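Local coordinates for protein nicastrin (PDB 4R12) that probably serves as an essential subunit of the gamma-secretase complex, the endoprotease that cleaves integral membrane proteins such as Notch receptors within the membrane, at residues E126-A131 with Y405-P410; Y106-R111 with G133-S138; Y343-G348 with V399-D404; G233-S238 with L325-R330; M218-T223 with A270-Y275. One frame throughout, in Å; residues are numbered along the deposited sequence.

Contact 1: E126-A131 with Y405-P410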
# COMPACT_ATOMS: atom_id res chain seq x y z
N GLU A 126 10.14 -4.94 18.62
CA GLU A 126 8.80 -5.14 18.10
C GLU A 126 8.18 -3.78 17.88
O GLU A 126 7.73 -3.14 18.84
CB GLU A 126 7.94 -5.95 19.07
CG GLU A 126 8.50 -7.34 19.36
CD GLU A 126 7.52 -8.21 20.12
OE1 GLU A 126 6.62 -7.65 20.79
OE2 GLU A 126 7.65 -9.45 20.05
N TRP A 127 8.17 -3.33 16.63
CA TRP A 127 7.67 -2.01 16.26
C TRP A 127 6.14 -1.93 16.32
O TRP A 127 5.57 -0.86 16.54
CB TRP A 127 8.17 -1.63 14.86
CG TRP A 127 9.63 -1.34 14.82
CD1 TRP A 127 10.64 -2.20 14.46
CD2 TRP A 127 10.26 -0.10 15.16
NE1 TRP A 127 11.87 -1.56 14.56
CE2 TRP A 127 11.65 -0.27 14.99
CE3 TRP A 127 9.78 1.14 15.60
CZ2 TRP A 127 12.57 0.76 15.24
CZ3 TRP A 127 10.68 2.16 15.84
CH2 TRP A 127 12.06 1.96 15.66
N ASN A 128 5.50 -3.08 16.15
CA ASN A 128 4.05 -3.21 16.12
C ASN A 128 3.63 -4.26 17.17
O ASN A 128 3.10 -5.32 16.82
CB ASN A 128 3.61 -3.62 14.70
CG ASN A 128 2.09 -3.63 14.50
OD1 ASN A 128 1.36 -2.87 15.12
ND2 ASN A 128 1.62 -4.51 13.60
N PRO A 129 3.90 -3.99 18.47
CA PRO A 129 3.87 -5.06 19.48
C PRO A 129 2.46 -5.59 19.80
O PRO A 129 2.32 -6.70 20.33
CB PRO A 129 4.50 -4.39 20.72
CG PRO A 129 4.20 -2.93 20.54
CD PRO A 129 4.28 -2.69 19.06
N ASN A 130 1.42 -4.83 19.46
CA ASN A 130 0.05 -5.25 19.74
C ASN A 130 -0.48 -6.31 18.75
O ASN A 130 -1.53 -6.89 18.96
CB ASN A 130 -0.87 -4.03 19.75
CG ASN A 130 -2.26 -4.35 20.24
OD1 ASN A 130 -3.25 -4.11 19.54
ND2 ASN A 130 -2.35 -4.89 21.45
N ALA A 131 0.28 -6.55 17.68
CA ALA A 131 -0.17 -7.38 16.57
C ALA A 131 -0.42 -8.83 16.97
O ALA A 131 0.30 -9.39 17.79
CB ALA A 131 0.86 -7.32 15.46
N TYR A 405 9.22 4.79 19.32
CA TYR A 405 9.41 3.34 19.19
C TYR A 405 8.11 2.69 18.68
O TYR A 405 7.85 2.67 17.47
CB TYR A 405 9.87 2.75 20.53
CG TYR A 405 10.14 1.25 20.52
CD1 TYR A 405 10.26 0.54 19.34
CD2 TYR A 405 10.26 0.54 21.72
CE1 TYR A 405 10.49 -0.83 19.33
CE2 TYR A 405 10.50 -0.83 21.73
CZ TYR A 405 10.61 -1.51 20.52
OH TYR A 405 10.83 -2.87 20.51
N LYS A 406 7.30 2.14 19.59
CA LYS A 406 6.02 1.50 19.24
C LYS A 406 5.17 2.36 18.29
O LYS A 406 4.99 3.56 18.52
CB LYS A 406 5.24 1.19 20.53
CG LYS A 406 3.78 0.82 20.35
CD LYS A 406 3.09 0.52 21.72
CE LYS A 406 1.67 -0.02 21.51
NZ LYS A 406 1.21 -0.91 22.62
N TYR A 407 4.68 1.75 17.21
CA TYR A 407 3.82 2.45 16.24
C TYR A 407 2.71 3.25 16.92
O TYR A 407 2.08 2.76 17.86
CB TYR A 407 3.18 1.44 15.27
CG TYR A 407 4.04 0.92 14.15
CD1 TYR A 407 5.29 1.46 13.87
CD2 TYR A 407 3.59 -0.12 13.33
CE1 TYR A 407 6.07 0.97 12.81
CE2 TYR A 407 4.35 -0.60 12.28
CZ TYR A 407 5.60 -0.06 12.03
OH TYR A 407 6.34 -0.55 10.98
N SER A 408 2.46 4.46 16.45
CA SER A 408 1.29 5.19 16.89
C SER A 408 0.01 4.63 16.22
O SER A 408 -1.06 4.64 16.81
CB SER A 408 1.45 6.69 16.58
OG SER A 408 2.56 7.20 17.32
N ASN A 409 0.14 4.17 14.99
CA ASN A 409 -0.93 3.45 14.28
C ASN A 409 -1.46 2.26 15.09
O ASN A 409 -0.77 1.25 15.23
CB ASN A 409 -0.42 2.98 12.92
CG ASN A 409 -1.54 2.51 11.98
OD1 ASN A 409 -2.69 2.37 12.38
ND2 ASN A 409 -1.18 2.24 10.72
N PRO A 410 -2.70 2.35 15.60
CA PRO A 410 -3.27 1.25 16.38
C PRO A 410 -3.94 0.18 15.52
O PRO A 410 -4.40 -0.84 16.05
CB PRO A 410 -4.29 1.96 17.27
CG PRO A 410 -4.76 3.11 16.43
CD PRO A 410 -3.58 3.54 15.60
O HOH W 1 -1.01 -1.43 15.05
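Trp127 and Tyr405 form a T-shaped stack where a loop of the small lobe reaches across to the large lobe of nicastrin. The edge of Tyr405 points at the face of the indole, with CD1 3.8 Å from Trp127 CE3 and the ring planes at 88°. At the far end of the phenol, Tyr405 OH accepts a hydrogen bond from Glu126 N (2.9 Å), so one tyrosine both packs on the loop and binds its backbone. The Tyr405 carbonyl adds a close approach of O to Trp127 CE3 (3.1 Å). This inter-lobe crossing is consistent with the lid of nicastrin, a small-lobe excursion that lies against the large lobe. Here its main-chain link is a nearly straight bond from Tyr407 N to Trp127 O (2.8 Å). The same carbonyl oxygen lies over one face of the Tyr407 ring, while Asn128 CB comes to CD2 of that ring (3.8 Å). Asn128 itself is held by Ser107, which takes a hydrogen bond from its ND2, and opens a type I turn to Ala131. On the outer side the extended Lys406 chain passes Pro129, its CG 3.8 Å from the proline CD. A water lies between Asn128 OD1 and Asn409 O.

Contact 2: Y106-R111 with G133-S138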
# COMPACT_ATOMS: atom_id res chain seq x y z
N TYR A 106 -6.10 -2.93 17.21
CA TYR A 106 -5.95 -4.25 16.63
C TYR A 106 -5.11 -4.27 15.36
O TYR A 106 -5.36 -3.49 14.44
CB TYR A 106 -7.35 -4.85 16.32
CG TYR A 106 -7.21 -6.21 15.71
CD1 TYR A 106 -6.72 -7.27 16.47
CD2 TYR A 106 -7.49 -6.43 14.36
CE1 TYR A 106 -6.55 -8.51 15.93
CE2 TYR A 106 -7.32 -7.69 13.80
CZ TYR A 106 -6.85 -8.72 14.60
OH TYR A 106 -6.66 -9.98 14.10
N SER A 107 -4.11 -5.15 15.31
CA SER A 107 -3.36 -5.39 14.08
C SER A 107 -3.20 -6.88 13.81
O SER A 107 -2.65 -7.62 14.64
CB SER A 107 -1.98 -4.72 14.14
OG SER A 107 -1.19 -5.07 13.02
N PRO A 108 -3.68 -7.33 12.65
CA PRO A 108 -3.52 -8.71 12.18
C PRO A 108 -2.18 -8.91 11.49
O PRO A 108 -1.93 -9.96 10.92
CB PRO A 108 -4.66 -8.86 11.16
CG PRO A 108 -4.73 -7.49 10.54
CD PRO A 108 -4.41 -6.50 11.66
N ASP A 109 -1.32 -7.90 11.54
CA ASP A 109 -0.05 -8.00 10.83
C ASP A 109 1.07 -8.50 11.73
O ASP A 109 0.81 -9.02 12.82
CB ASP A 109 0.32 -6.64 10.23
CG ASP A 109 1.00 -6.76 8.88
OD1 ASP A 109 2.23 -7.00 8.87
OD2 ASP A 109 0.32 -6.61 7.84
N SER A 110 2.31 -8.36 11.29
CA SER A 110 3.48 -8.83 12.04
C SER A 110 3.91 -7.87 13.15
O SER A 110 3.68 -6.66 13.06
CB SER A 110 4.64 -9.06 11.07
OG SER A 110 5.86 -9.27 11.76
N ARG A 111 4.57 -8.40 14.19
CA ARG A 111 5.13 -7.57 15.27
C ARG A 111 6.29 -6.70 14.77
O ARG A 111 6.60 -5.66 15.35
CB ARG A 111 5.62 -8.44 16.43
CG ARG A 111 4.56 -9.29 17.13
CD ARG A 111 3.91 -8.55 18.29
NE ARG A 111 2.99 -9.38 19.07
CZ ARG A 111 3.30 -9.99 20.21
NH1 ARG A 111 4.52 -9.88 20.73
NH2 ARG A 111 2.39 -10.72 20.84
N GLY A 133 -0.89 -11.13 14.31
CA GLY A 133 -0.47 -11.88 13.14
C GLY A 133 -1.55 -12.72 12.45
O GLY A 133 -1.24 -13.59 11.66
N PHE A 134 -2.80 -12.42 12.75
CA PHE A 134 -3.95 -13.14 12.21
C PHE A 134 -3.95 -13.28 10.68
O PHE A 134 -4.45 -14.28 10.14
CB PHE A 134 -5.21 -12.42 12.67
CG PHE A 134 -6.46 -13.23 12.58
CD1 PHE A 134 -6.43 -14.60 12.66
CD2 PHE A 134 -7.69 -12.60 12.42
CE1 PHE A 134 -7.60 -15.34 12.60
CE2 PHE A 134 -8.85 -13.33 12.35
CZ PHE A 134 -8.80 -14.71 12.44
N THR A 135 -3.42 -12.29 9.97
CA THR A 135 -3.40 -12.35 8.51
C THR A 135 -2.60 -13.55 7.99
O THR A 135 -2.96 -14.13 6.96
CB THR A 135 -2.81 -11.04 7.91
OG1 THR A 135 -3.71 -9.97 8.19
CG2 THR A 135 -2.65 -11.15 6.39
N TYR A 136 -1.56 -13.94 8.73
CA TYR A 136 -0.63 -14.96 8.25
C TYR A 136 -0.97 -16.36 8.71
O TYR A 136 -0.09 -17.18 8.91
CB TYR A 136 0.79 -14.58 8.68
CG TYR A 136 1.11 -13.20 8.21
CD1 TYR A 136 1.21 -12.92 6.85
CD2 TYR A 136 1.26 -12.14 9.10
CE1 TYR A 136 1.46 -11.65 6.39
CE2 TYR A 136 1.52 -10.86 8.65
CZ TYR A 136 1.62 -10.63 7.29
OH TYR A 136 1.88 -9.36 6.80
N PHE A 137 -2.26 -16.64 8.87
CA PHE A 137 -2.73 -18.01 9.12
C PHE A 137 -3.37 -18.58 7.86
O PHE A 137 -3.86 -17.83 7.01
CB PHE A 137 -3.72 -18.03 10.28
CG PHE A 137 -3.08 -17.88 11.62
CD1 PHE A 137 -2.74 -16.62 12.11
CD2 PHE A 137 -2.79 -19.00 12.39
CE1 PHE A 137 -2.12 -16.49 13.36
CE2 PHE A 137 -2.18 -18.87 13.64
CZ PHE A 137 -1.85 -17.62 14.12
N SER A 138 -3.37 -19.90 7.75
CA SER A 138 -3.94 -20.58 6.60
C SER A 138 -5.33 -21.13 6.91
O SER A 138 -5.47 -22.08 7.68
CB SER A 138 -3.03 -21.71 6.13
OG SER A 138 -3.59 -22.35 4.99
O HOH W 2 -2.47 -7.50 7.56
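Tyr106 holds CG anti to its backbone N (chi1 179°), and at the end of the ring its OH lies 3.2 Å from Phe134 CB, a contact made at the edge of the tyrosine. Thr135 has OG1 anti to its own carbonyl carbon (chi1 -67°), which places the hydroxyl beside the Pro108 ring, 3.3 Å from Pro108 CB. The Pro108 carbonyl is the main polar link between the segments: Thr135 N donates to Pro108 O (2.9 Å), arriving in the carbonyl plane on a lone pair. Gly133 CA also approaches this oxygen in a CA-H...O contact, and a second one runs from Gly133 CA to Asp109 O (3.1 Å). Pro108 CB also packs on Phe134 CB. The Asp109 carboxylate stands almost perpendicular to the Tyr136 ring; its OD1 takes a straight hydrogen bond from Ser110 N (2.8 Å), whereas Tyr136 OH makes at most a weak bond to OD1. One water joins the two segments here, donating to Asp109 OD2 and accepting from Thr135 OG1. The Tyr136 ring presents its edge to Ser110 N, with CE2 3.7 Å away. Around the contact, the Phe134 ring meets Phe226 and Phe77, and helix 79-83 packs against it. The contact pairs two small turns: an ST turn, in which Ser107 OG accepts from Asp109 N (3.2 Å) and is itself bonded to Tyr412, and a short 3-10 turn at Phe134-Thr135, folding the long excursion between strands 90-96 and 138-139 of the small lobe back on itself.

Contact 3: Y343-G348 with V399-D404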
# COMPACT_ATOMS: atom_id res chain seq x y z
N TYR A 343 8.55 12.25 14.43
CA TYR A 343 9.83 11.75 14.91
C TYR A 343 10.80 11.55 13.76
O TYR A 343 10.42 11.09 12.69
CB TYR A 343 9.63 10.46 15.70
CG TYR A 343 8.96 10.72 17.02
CD1 TYR A 343 7.57 10.76 17.13
CD2 TYR A 343 9.72 10.98 18.16
CE1 TYR A 343 6.95 11.03 18.35
CE2 TYR A 343 9.11 11.25 19.37
CZ TYR A 343 7.74 11.27 19.46
OH TYR A 343 7.15 11.53 20.68
N LEU A 344 12.04 11.94 13.97
CA LEU A 344 13.06 11.87 12.93
C LEU A 344 14.01 10.71 13.21
O LEU A 344 14.76 10.75 14.18
CB LEU A 344 13.83 13.19 12.85
CG LEU A 344 12.95 14.40 12.49
CD1 LEU A 344 13.81 15.66 12.39
CD2 LEU A 344 12.17 14.17 11.18
N HIS A 345 13.95 9.68 12.37
CA HIS A 345 14.85 8.54 12.51
C HIS A 345 15.92 8.66 11.45
O HIS A 345 15.63 8.58 10.26
CB HIS A 345 14.08 7.22 12.37
CG HIS A 345 12.88 7.13 13.26
ND1 HIS A 345 12.81 6.27 14.33
CD2 HIS A 345 11.72 7.83 13.27
CE1 HIS A 345 11.65 6.42 14.95
NE2 HIS A 345 10.97 7.37 14.32
N THR A 346 17.17 8.83 11.87
CA THR A 346 18.22 9.20 10.94
C THR A 346 19.25 8.10 10.75
O THR A 346 19.46 7.27 11.64
CB THR A 346 18.94 10.51 11.40
OG1 THR A 346 19.49 10.32 12.70
CG2 THR A 346 17.96 11.67 11.44
N ALA A 347 19.89 8.10 9.59
CA ALA A 347 20.99 7.18 9.32
C ALA A 347 21.89 7.79 8.26
O ALA A 347 21.57 8.83 7.68
CB ALA A 347 20.46 5.82 8.87
N GLY A 348 23.03 7.16 8.01
CA GLY A 348 24.01 7.74 7.11
C GLY A 348 24.83 8.81 7.79
O GLY A 348 24.99 8.79 9.02
N VAL A 399 14.18 9.39 8.01
CA VAL A 399 12.87 8.76 7.96
C VAL A 399 11.96 9.51 8.93
O VAL A 399 12.24 9.57 10.13
CB VAL A 399 12.94 7.26 8.30
CG1 VAL A 399 11.58 6.61 8.18
CG2 VAL A 399 13.95 6.56 7.39
N ILE A 400 10.89 10.09 8.41
CA ILE A 400 9.95 10.84 9.23
C ILE A 400 8.73 9.98 9.58
O ILE A 400 8.05 9.49 8.69
CB ILE A 400 9.48 12.12 8.51
CG1 ILE A 400 10.69 12.96 8.06
CG2 ILE A 400 8.53 12.92 9.38
CD1 ILE A 400 10.30 14.30 7.37
N THR A 401 8.46 9.79 10.87
CA THR A 401 7.33 8.98 11.32
C THR A 401 6.57 9.67 12.44
O THR A 401 6.99 10.73 12.93
CB THR A 401 7.78 7.58 11.87
OG1 THR A 401 8.22 7.71 13.23
CG2 THR A 401 8.92 6.98 11.04
N ASP A 402 5.48 9.06 12.87
CA ASP A 402 4.68 9.59 13.98
C ASP A 402 4.90 8.82 15.28
O ASP A 402 4.07 8.88 16.19
CB ASP A 402 3.19 9.60 13.63
CG ASP A 402 2.67 8.25 13.21
OD1 ASP A 402 3.35 7.22 13.48
OD2 ASP A 402 1.58 8.22 12.60
N HIS A 403 6.03 8.12 15.38
CA HIS A 403 6.32 7.35 16.59
C HIS A 403 7.81 7.34 16.91
O HIS A 403 8.66 7.33 16.02
CB HIS A 403 5.82 5.91 16.43
CG HIS A 403 6.41 5.21 15.24
ND1 HIS A 403 7.48 4.34 15.33
CD2 HIS A 403 6.12 5.30 13.92
CE1 HIS A 403 7.79 3.91 14.12
NE2 HIS A 403 6.99 4.48 13.25
N ASP A 404 8.11 7.30 18.20
CA ASP A 404 9.49 7.11 18.65
C ASP A 404 9.84 5.63 18.50
O ASP A 404 10.65 5.26 17.64
CB ASP A 404 9.66 7.59 20.10
CG ASP A 404 11.01 7.18 20.70
OD1 ASP A 404 11.97 6.97 19.93
OD2 ASP A 404 11.10 7.08 21.94
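Tyr343 N donates to Thr401 O at 2.6 Å in an almost linear bond, and Thr401 N returns one to Tyr343 O. A second reciprocal pair joins His345 and Val399, with His345 N to Val399 O at 2.8 Å. These four bonds join the ends of strands 339-347 and 397-401 as antiparallel neighbours, with Leu344 and Ile400 as the non-hydrogen-bonded pair between them. Beyond the ladder, His345 NE2 donates to His403 O (2.9 Å); the oxygen sits in the imidazole plane, although the angle at the hydrogen is only 138°. Thr401 OG1 is hydrogen-bonded to His345 NE2 as well (3.0 Å), approaching obliquely to the ring, and accepts from His403 N in an ST turn that bends the chain out of the strand. The Tyr343 ring is covered on one face by the chain leaving this turn: Asp404 N lies over its centre and Asp404 CB makes a CH-pi contact. The Asp404 carboxylate has its own partner in Thr375. On the Leu344 face of the sheet, Leu344 CD2 packs beside Ile400 CG1 (3.7 Å), and both side chains touch helix 352-362. The bond to His403 O implies that His345 probably carries a proton on NE2, and that this buried imidazole ties the strand to the loop following its neighbour.

Contact 4: G233-S238 with L325-R330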
# COMPACT_ATOMS: atom_id res chain seq x y z
N GLY A 233 -5.28 1.76 4.48
CA GLY A 233 -4.00 2.03 5.16
C GLY A 233 -3.73 3.52 5.33
O GLY A 233 -2.71 4.03 4.87
N ALA A 234 -4.64 4.22 6.00
CA ALA A 234 -4.56 5.67 6.11
C ALA A 234 -3.22 6.09 6.76
O ALA A 234 -2.44 6.81 6.14
CB ALA A 234 -5.75 6.21 6.90
N ASP A 235 -2.93 5.60 7.96
CA ASP A 235 -1.64 5.97 8.57
C ASP A 235 -0.50 5.15 7.99
O ASP A 235 0.62 5.65 7.85
CB ASP A 235 -1.66 5.83 10.10
CG ASP A 235 -0.60 6.70 10.77
OD1 ASP A 235 -0.29 7.78 10.20
OD2 ASP A 235 -0.05 6.31 11.82
N GLN A 236 -0.77 3.89 7.67
CA GLN A 236 0.26 3.02 7.10
C GLN A 236 0.95 3.64 5.89
O GLN A 236 2.18 3.65 5.81
CB GLN A 236 -0.35 1.67 6.70
CG GLN A 236 0.67 0.70 6.11
CD GLN A 236 0.04 -0.64 5.78
OE1 GLN A 236 -1.12 -0.71 5.38
NE2 GLN A 236 0.81 -1.71 5.94
N SER A 237 0.16 4.17 4.96
CA SER A 237 0.72 4.72 3.72
C SER A 237 -0.01 5.97 3.18
O SER A 237 0.63 6.94 2.78
CB SER A 237 0.69 3.67 2.61
OG SER A 237 1.43 2.50 2.96
N SER A 238 -1.34 5.91 3.11
CA SER A 238 -2.03 6.82 2.20
C SER A 238 -2.10 8.26 2.72
O SER A 238 -2.19 9.20 1.92
CB SER A 238 -3.43 6.27 1.88
OG SER A 238 -4.25 6.21 3.04
N LEU A 325 8.91 9.51 3.98
CA LEU A 325 7.72 9.63 4.80
C LEU A 325 7.23 8.23 5.16
O LEU A 325 7.03 7.41 4.28
CB LEU A 325 6.64 10.40 4.04
CG LEU A 325 7.10 11.74 3.47
CD1 LEU A 325 5.91 12.45 2.86
CD2 LEU A 325 7.77 12.60 4.55
N ASN A 326 7.05 7.94 6.44
CA ASN A 326 6.65 6.59 6.81
C ASN A 326 5.80 6.57 8.07
O ASN A 326 6.32 6.46 9.19
CB ASN A 326 7.88 5.70 6.97
CG ASN A 326 7.53 4.22 6.86
OD1 ASN A 326 6.70 3.73 7.62
ND2 ASN A 326 8.12 3.53 5.89
N GLN A 327 4.48 6.66 7.84
CA GLN A 327 3.42 6.85 8.86
C GLN A 327 3.52 8.21 9.54
O GLN A 327 4.21 8.37 10.56
CB GLN A 327 3.45 5.70 9.89
CG GLN A 327 3.39 4.31 9.25
CD GLN A 327 2.94 3.23 10.23
OE1 GLN A 327 1.75 2.92 10.33
NE2 GLN A 327 3.89 2.69 10.99
N ILE A 328 2.83 9.21 8.98
CA ILE A 328 2.95 10.58 9.49
C ILE A 328 1.60 11.23 9.79
O ILE A 328 1.52 12.45 10.03
CB ILE A 328 3.74 11.47 8.50
CG1 ILE A 328 3.03 11.57 7.14
CG2 ILE A 328 5.18 10.96 8.34
CD1 ILE A 328 3.67 12.63 6.21
N GLY A 329 0.55 10.41 9.83
CA GLY A 329 -0.82 10.90 9.98
C GLY A 329 -1.38 10.81 11.39
O GLY A 329 -2.53 11.21 11.65
N ARG A 330 -0.59 10.28 12.31
CA ARG A 330 -0.99 10.27 13.70
C ARG A 330 0.04 10.89 14.60
O ARG A 330 0.40 10.30 15.62
CB ARG A 330 -1.27 8.85 14.19
CG ARG A 330 -2.64 8.37 13.88
CD ARG A 330 -2.87 6.98 14.45
NE ARG A 330 -3.20 6.99 15.87
CZ ARG A 330 -4.43 7.15 16.36
NH1 ARG A 330 -5.46 7.36 15.55
NH2 ARG A 330 -4.62 7.11 17.67
O HOH W 3 1.26 7.96 6.47
O HOH W 4 3.38 6.22 5.36
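Asp235 OD1 accepts a hydrogen bond from Gly329 N at 2.8 Å. The amide meets the oxygen nearly along its C-O axis, but the bond is bent, with 137° at the hydrogen. Asp235 CG stands anti to the backbone N (chi1 -157°), which carries CG off the helix toward the 327-330 loop; OD1 also comes close to Gly329 CA (3.2 Å). The other oxygen, OD2, lies against the aliphatic part of Arg330, 3.7 Å from its CB, while the guanidinium leads elsewhere and bonds through NH1 to Asn421 O. The backbones meet too: Gln327 CA makes a CA-H...O contact with Asp235 O (3.2 Å). Two waters fill out the join. One donates to Asp235 O and accepts from Ile328 N; the other donates to Gln236 O and accepts from Gln327 N (2.7 Å). Further along, Gln327 OE1 passes 3.6 Å from Gln236 CA and is fixed by Asn409 ND2. The helix opens with Gly233 at the N-cap, whose carbonyl oxygen takes both Ser237 N and Ser238 N from opposite faces of its plane, the latter closing a wider pi-type turn. The Asp417 carboxylate accepts from the amides of Asp235 and Gln236. In this way the start of helix 234-252 is set against the loop that follows strand 319-325 in the large lobe. Asp402 OD2, which also accepts from Arg330 N, comes close to Asp235 OD2, an arrangement that would favour a proton shared between the two buried acids, or a raised pKa on one.

Contact 5: M218-T223 with A270-Y275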
# COMPACT_ATOMS: atom_id res chain seq x y z
N MET A 218 10.80 10.24 -0.83
CA MET A 218 10.14 8.99 -1.19
C MET A 218 9.24 8.46 -0.10
O MET A 218 9.30 8.92 1.05
CB MET A 218 11.18 7.92 -1.51
CG MET A 218 11.92 7.44 -0.28
SD MET A 218 13.43 6.57 -0.77
CE MET A 218 13.79 5.67 0.74
N LEU A 219 8.41 7.49 -0.46
CA LEU A 219 7.53 6.82 0.48
C LEU A 219 7.06 5.50 -0.13
O LEU A 219 7.09 5.33 -1.36
CB LEU A 219 6.32 7.70 0.84
CG LEU A 219 5.41 8.26 -0.25
CD1 LEU A 219 4.42 7.21 -0.80
CD2 LEU A 219 4.65 9.48 0.29
N PRO A 220 6.63 4.58 0.73
CA PRO A 220 5.96 3.36 0.27
C PRO A 220 4.46 3.62 0.13
O PRO A 220 3.84 3.98 1.13
CB PRO A 220 6.27 2.35 1.39
CG PRO A 220 6.33 3.21 2.63
CD PRO A 220 6.88 4.56 2.19
N PHE A 221 3.88 3.49 -1.05
CA PHE A 221 2.45 3.81 -1.14
C PHE A 221 1.53 2.58 -1.05
O PHE A 221 0.32 2.73 -0.85
CB PHE A 221 2.12 4.62 -2.42
CG PHE A 221 2.14 3.83 -3.71
CD1 PHE A 221 0.96 3.25 -4.21
CD2 PHE A 221 3.29 3.75 -4.48
CE1 PHE A 221 0.96 2.56 -5.42
CE2 PHE A 221 3.30 3.07 -5.68
CZ PHE A 221 2.13 2.48 -6.16
N ASP A 222 2.08 1.38 -1.14
CA ASP A 222 1.22 0.20 -1.04
C ASP A 222 0.87 -0.09 0.42
O ASP A 222 1.55 0.36 1.35
CB ASP A 222 1.87 -1.03 -1.69
CG ASP A 222 3.13 -1.48 -0.99
OD1 ASP A 222 4.03 -0.64 -0.78
OD2 ASP A 222 3.24 -2.68 -0.65
N THR A 223 -0.23 -0.82 0.61
CA THR A 223 -0.78 -1.06 1.93
C THR A 223 -1.08 -2.54 2.14
O THR A 223 -0.94 -3.35 1.21
CB THR A 223 -2.08 -0.28 2.15
OG1 THR A 223 -2.95 -0.56 1.05
CG2 THR A 223 -1.80 1.23 2.22
N ALA A 270 4.69 -2.19 -3.69
CA ALA A 270 4.95 -3.53 -3.16
C ALA A 270 6.05 -3.57 -2.08
O ALA A 270 6.68 -4.61 -1.84
CB ALA A 270 5.28 -4.49 -4.32
N GLU A 271 6.25 -2.44 -1.40
CA GLU A 271 7.22 -2.38 -0.31
C GLU A 271 6.80 -3.22 0.88
O GLU A 271 7.65 -3.71 1.62
CB GLU A 271 7.42 -0.93 0.15
CG GLU A 271 8.05 -0.07 -0.91
CD GLU A 271 9.49 -0.48 -1.20
OE1 GLU A 271 10.39 -0.07 -0.45
OE2 GLU A 271 9.72 -1.21 -2.17
N ARG A 272 5.49 -3.39 1.08
CA ARG A 272 5.03 -4.15 2.25
C ARG A 272 5.33 -5.63 2.08
O ARG A 272 5.11 -6.42 3.00
CB ARG A 272 3.53 -3.98 2.48
CG ARG A 272 3.04 -2.54 2.54
CD ARG A 272 3.94 -1.71 3.36
NE ARG A 272 3.52 -0.31 3.49
CZ ARG A 272 4.17 0.53 4.29
NH1 ARG A 272 5.22 0.08 4.97
NH2 ARG A 272 3.78 1.79 4.43
N TRP A 273 5.84 -6.01 0.91
CA TRP A 273 6.12 -7.41 0.63
C TRP A 273 7.61 -7.60 0.35
O TRP A 273 8.01 -8.14 -0.68
CB TRP A 273 5.25 -7.90 -0.53
CG TRP A 273 3.79 -7.68 -0.23
CD1 TRP A 273 3.02 -6.62 -0.64
CD2 TRP A 273 2.95 -8.49 0.59
NE1 TRP A 273 1.75 -6.74 -0.14
CE2 TRP A 273 1.68 -7.88 0.62
CE3 TRP A 273 3.14 -9.68 1.31
CZ2 TRP A 273 0.61 -8.42 1.33
CZ3 TRP A 273 2.07 -10.22 2.00
CH2 TRP A 273 0.82 -9.58 2.01
N GLY A 274 8.42 -7.11 1.29
CA GLY A 274 9.86 -7.29 1.22
C GLY A 274 10.62 -6.20 0.48
O GLY A 274 11.66 -6.47 -0.12
N TYR A 275 10.08 -4.97 0.49
CA TYR A 275 10.73 -3.83 -0.15
C TYR A 275 11.09 -4.04 -1.61
O TYR A 275 12.12 -3.55 -2.05
CB TYR A 275 12.02 -3.46 0.61
CG TYR A 275 11.84 -3.28 2.10
CD1 TYR A 275 11.13 -2.20 2.60
CD2 TYR A 275 12.37 -4.19 3.01
CE1 TYR A 275 10.94 -2.03 3.95
CE2 TYR A 275 12.20 -4.02 4.38
CZ TYR A 275 11.48 -2.93 4.83
OH TYR A 275 11.29 -2.72 6.18
O HOH W 5 0.81 -4.06 -0.64
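Pro220 lies over one face of the Arg272 guanidinium, its CB 3.9 Å above the plane and over the centre, with Pro220 CG 3.4 Å from NH2. At the edge, near the guanidinium plane, is Asp222 O, which accepts from Arg272 NE (3.0 Å). Arg272 bends at chi2 (-44°), which places CD close to Asp222, and its NH2 carries on to Ser237 OG on helix 234-252. The second flat group is the Asp222 carboxylate. Its CG sits between the backbone N and the carbonyl carbon, the crowded position (chi1 65°), and both oxygens face the backbone of the 270-275 loop. OD2 takes Arg272 N on its syn lone pair (2.9 Å), whereas Glu271 N reaches OD1 from above the carboxylate plane. The setting is the end of parallel strands 214-220 and 262-268 in the large lobe, which belongs to the same clan as zinc exopeptidases; in active members of that clan, loops at such strand ends carry the catalytic site. Here the loop lies on the end of the neighbouring strand, with Pro220 CB touching Glu271 CB (3.7 Å) and the Glu271 carboxylate leading away to Ser384 and Ser278. Asp222 OD2 also takes a water, which donates to Thr223 O (2.6 Å) as well and accepts from Trp273 NE1. The Trp273 ring, meanwhile, meets Phe572 edge-to-face.

In the fold
Contacts 3, 4 and 5 are buried and belong to the large lobe, contact 5 lying nearest the centre of the chain. Contact 2 is buried within the small lobe, and contact 1, partly exposed, joins the two lobes. The strand ladder of contact 3 relies on backbone bonds, whereas in contacts 4 and 5 an aspartate accepts loop amides; waters bridge every contact but 3. Contacts 1 and 2 depend more on tyrosines and single carbonyls. Neighbours share elements: strand 214-220 leads into helix 234-252, linking contacts 5 and 4 through Ser237; Asn326 N bonds Ile400 O between contacts 4 and 3; and Asn128 ties contact 1 to contact 2.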